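Local coordinates for mannosylglycerate hydrolase MGH1-like glycoside hydrolase domain-containing protein (PDB 4WVC), which hydrolyses the compatible solute mannosylglycerate to mannose and glycerate, and also splits glucosylglycerate, as a family 63 glycoside hydrolase, at the (2R)-2,3-dihydroxypropanoic acid site. Residues are numbered along the deposited sequence; one frame, centred on the assembly and turned at random.

The (2R)-2,3-dihydroxypropanoic acid site. Residues 28, 32, 71, 81, 103, 160, 165, 198, 204, 349. With DGY ((2R)-2,3-dihydroxypropanoic acid), chain B.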
loop_
_atom_site.group_PDB
_atom_site.type_symbol
_atom_site.label_atom_id
_atom_site.label_comp_id
_atom_site.label_asym_id
_atom_site.label_seq_id
_atom_site.Cartn_x
_atom_site.Cartn_y
_atom_site.Cartn_z
ATOM N N TYR A 28 13.789 -22.645 31.655
ATOM C CA TYR A 28 13.476 -21.220 31.548
ATOM C C TYR A 28 12.699 -20.776 32.785
ATOM O O TYR A 28 11.481 -20.567 32.727
ATOM C CB TYR A 28 12.622 -20.975 30.307
ATOM C CG TYR A 28 13.278 -21.325 28.985
ATOM C CD1 TYR A 28 14.514 -20.786 28.615
ATOM C CD2 TYR A 28 12.632 -22.156 28.079
ATOM C CE1 TYR A 28 15.099 -21.109 27.394
ATOM C CE2 TYR A 28 13.202 -22.471 26.855
ATOM C CZ TYR A 28 14.438 -21.950 26.521
ATOM O OH TYR A 28 14.959 -22.256 25.286
ATOM N N TRP A 32 9.815 -14.519 30.320
ATOM C CA TRP A 32 10.288 -14.058 29.008
ATOM C C TRP A 32 9.244 -13.160 28.328
ATOM O O TRP A 32 8.018 -13.332 28.508
ATOM C CB TRP A 32 10.663 -15.234 28.107
ATOM C CG TRP A 32 12.112 -15.596 28.102
ATOM C CD1 TRP A 32 13.023 -15.313 27.118
ATOM C CD2 TRP A 32 12.815 -16.325 29.096
ATOM N NE1 TRP A 32 14.254 -15.809 27.456
ATOM C CE2 TRP A 32 14.152 -16.438 28.665
ATOM C CE3 TRP A 32 12.449 -16.890 30.334
ATOM C CZ2 TRP A 32 15.126 -17.090 29.420
ATOM C CZ3 TRP A 32 13.416 -17.540 31.071
ATOM C CH2 TRP A 32 14.732 -17.633 30.617
ATOM N N HIS A 71 14.007 -8.741 27.786
ATOM C CA HIS A 71 13.585 -10.060 27.325
ATOM C C HIS A 71 13.344 -11.056 28.449
ATOM O O HIS A 71 12.584 -12.001 28.273
ATOM C CB HIS A 71 14.502 -10.585 26.201
ATOM C CG HIS A 71 15.656 -11.401 26.657
ATOM N ND1 HIS A 71 16.564 -10.960 27.595
ATOM C CD2 HIS A 71 16.092 -12.618 26.253
ATOM C CE1 HIS A 71 17.496 -11.882 27.764
ATOM N NE2 HIS A 71 17.242 -12.891 26.949
ATOM N N TYR A 81 19.466 -21.566 35.339
ATOM C CA TYR A 81 19.607 -20.810 34.098
ATOM C C TYR A 81 20.865 -19.970 34.060
ATOM O O TYR A 81 21.180 -19.256 35.010
ATOM C CB TYR A 81 18.389 -19.911 33.858
ATOM C CG TYR A 81 18.460 -19.166 32.550
ATOM C CD1 TYR A 81 18.009 -19.758 31.374
ATOM C CD2 TYR A 81 19.014 -17.872 32.479
ATOM C CE1 TYR A 81 18.089 -19.087 30.169
ATOM C CE2 TYR A 81 19.097 -17.196 31.273
ATOM C CZ TYR A 81 18.641 -17.809 30.126
ATOM O OH TYR A 81 18.711 -17.160 28.922
ATOM N N GLN A 103 13.066 -8.104 23.125
ATOM C CA GLN A 103 12.609 -9.228 22.332
ATOM C C GLN A 103 11.483 -8.792 21.390
ATOM O O GLN A 103 11.007 -7.662 21.483
ATOM C CB GLN A 103 12.143 -10.385 23.240
ATOM C CG GLN A 103 13.027 -11.614 23.169
ATOM C CD GLN A 103 12.437 -12.805 23.907
ATOM O OE1 GLN A 103 11.350 -12.737 24.517
ATOM N NE2 GLN A 103 13.115 -13.923 23.803
ATOM N N TRP A 160 19.760 -13.023 20.559
ATOM C CA TRP A 160 18.628 -13.330 21.474
ATOM C C TRP A 160 17.412 -12.390 21.324
ATOM O O TRP A 160 16.296 -12.764 21.699
ATOM C CB TRP A 160 19.044 -13.349 22.963
ATOM C CG TRP A 160 19.960 -14.520 23.384
ATOM C CD1 TRP A 160 20.021 -15.740 22.803
ATOM C CD2 TRP A 160 20.893 -14.549 24.482
ATOM N NE1 TRP A 160 20.964 -16.527 23.428
ATOM C CE2 TRP A 160 21.508 -15.821 24.470
ATOM C CE3 TRP A 160 21.299 -13.616 25.440
ATOM C CZ2 TRP A 160 22.494 -16.201 25.395
ATOM C CZ3 TRP A 160 22.303 -13.990 26.369
ATOM C CH2 TRP A 160 22.881 -15.277 26.329
ATOM N N ASP A 165 17.515 -17.643 18.419
ATOM C CA ASP A 165 18.850 -17.394 18.925
ATOM C C ASP A 165 19.979 -17.846 18.031
ATOM O O ASP A 165 20.958 -17.115 17.872
ATOM C CB ASP A 165 19.034 -18.076 20.283
ATOM C CG ASP A 165 17.952 -17.739 21.270
ATOM O OD1 ASP A 165 16.979 -17.029 20.900
ATOM O OD2 ASP A 165 18.072 -18.228 22.416
ATOM N N ARG A 198 20.593 -27.673 21.155
ATOM C CA ARG A 198 20.842 -26.313 21.635
ATOM C C ARG A 198 21.963 -25.652 20.849
ATOM O O ARG A 198 22.609 -26.293 20.026
ATOM C CB ARG A 198 21.253 -26.395 23.096
ATOM C CG ARG A 198 20.181 -26.955 24.006
ATOM C CD ARG A 198 19.027 -25.988 24.148
ATOM N NE ARG A 198 19.472 -24.672 24.604
ATOM C CZ ARG A 198 18.689 -23.596 24.737
ATOM N NH1 ARG A 198 17.402 -23.661 24.470
ATOM N NH2 ARG A 198 19.209 -22.453 25.181
ATOM N N TYR A 204 27.469 -19.630 22.151
ATOM C CA TYR A 204 27.352 -19.060 23.516
ATOM C C TYR A 204 28.509 -18.133 23.940
ATOM O O TYR A 204 28.285 -17.121 24.637
ATOM C CB TYR A 204 27.131 -20.157 24.563
ATOM C CG TYR A 204 25.685 -20.361 24.931
ATOM C CD1 TYR A 204 24.796 -20.948 24.048
ATOM C CD2 TYR A 204 25.204 -19.961 26.160
ATOM C CE1 TYR A 204 23.465 -21.124 24.383
ATOM C CE2 TYR A 204 23.883 -20.133 26.507
ATOM C CZ TYR A 204 23.013 -20.715 25.613
ATOM O OH TYR A 204 21.694 -20.890 25.978
ATOM N N TYR A 349 17.344 -26.334 17.327
ATOM C CA TYR A 349 16.802 -25.045 17.789
ATOM C C TYR A 349 16.103 -24.213 16.687
ATOM O O TYR A 349 14.963 -24.507 16.326
ATOM C CB TYR A 349 17.912 -24.264 18.522
ATOM C CG TYR A 349 17.500 -23.349 19.662
ATOM C CD1 TYR A 349 16.307 -23.545 20.351
ATOM C CD2 TYR A 349 18.360 -22.347 20.122
ATOM C CE1 TYR A 349 15.951 -22.746 21.417
ATOM C CE2 TYR A 349 18.007 -21.544 21.205
ATOM C CZ TYR A 349 16.793 -21.763 21.857
ATOM O OH TYR A 349 16.366 -20.984 22.938
HETATM C C1 DGY B . 17.901 -19.016 26.018
HETATM O O1 DGY B . 18.043 -19.986 25.211
HETATM O O2 DGY B . 18.596 -18.832 27.044
HETATM C C2 DGY B . 16.832 -18.004 25.750
HETATM O O3 DGY B . 16.359 -18.167 24.403
HETATM C C3 DGY B . 17.391 -16.597 25.960
HETATM O O4 DGY B . 16.494 -15.615 25.421
HETATM O O HOH W 1 20.662 -19.380 23.335
HETATM O O HOH W 2 15.947 -15.253 22.646
HETATM O O HOH W 3 20.595 -20.289 28.090
#
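D-glycerate (DGY), the acid released by the reaction, lies almost wholly buried in the active-site pocket. Its carboxylate comes first. Arg198 turns twice along its chain (chi2 -70°, chi3 -55°), which brings the guanidinium edge-on to it, and NH2 makes a salt bridge and a nearly straight hydrogen bond to DGY O1 (2.7 Å). The same NH2 also donates in plane to Tyr204 OH, while NH1 reaches Tyr28 OH, so the guanidinium is fixed in rotation; the Tyr349 ring covers one face near its rim. An alanine in place of Arg198 would probably cost the carboxylate its charge partner and loosen the Tyr28 and Tyr204 hydroxyls. Tyr349 OH, receiving a bond from Tyr28 OH, lies 3.0 Å from DGY O1 and also within bonding distance of DGY O3 and, from above the carboxylate plane, Asp165 OD2; it can give its one hydrogen to only one of them at a time. DGY O2 takes a short bond from Tyr81 OH (2.5 Å), and a water links it to Tyr204 OH.

On C2, the hydroxyl DGY O3, which carries the sugar in the substrate, donates to the syn lone pair of Asp165 OD2 at 2.6 Å. Asp165 is the proton donor, and its position is consistent with handing a proton to the glycosidic oxygen; the neighbouring glycerate carboxylate may raise its tendency to hold one.

At the far end, DGY C3 lies over the rim of one Trp160 face. Trp32 NE1 points its N-H in the indole plane at the terminal hydroxyl DGY O4 (3.0 Å), which a water also ties to Asp165 OD1 and the Trp160 carbonyl.

Mostly loops line this pocket at the end of the (alpha/alpha)6 barrel typical of GH63, with Trp32 from strand 31-32, Trp160 from 3-10 helix 159-162 and Tyr204 from helix 201-216; its centre lies about 7 Å from the catalytic base Glu393.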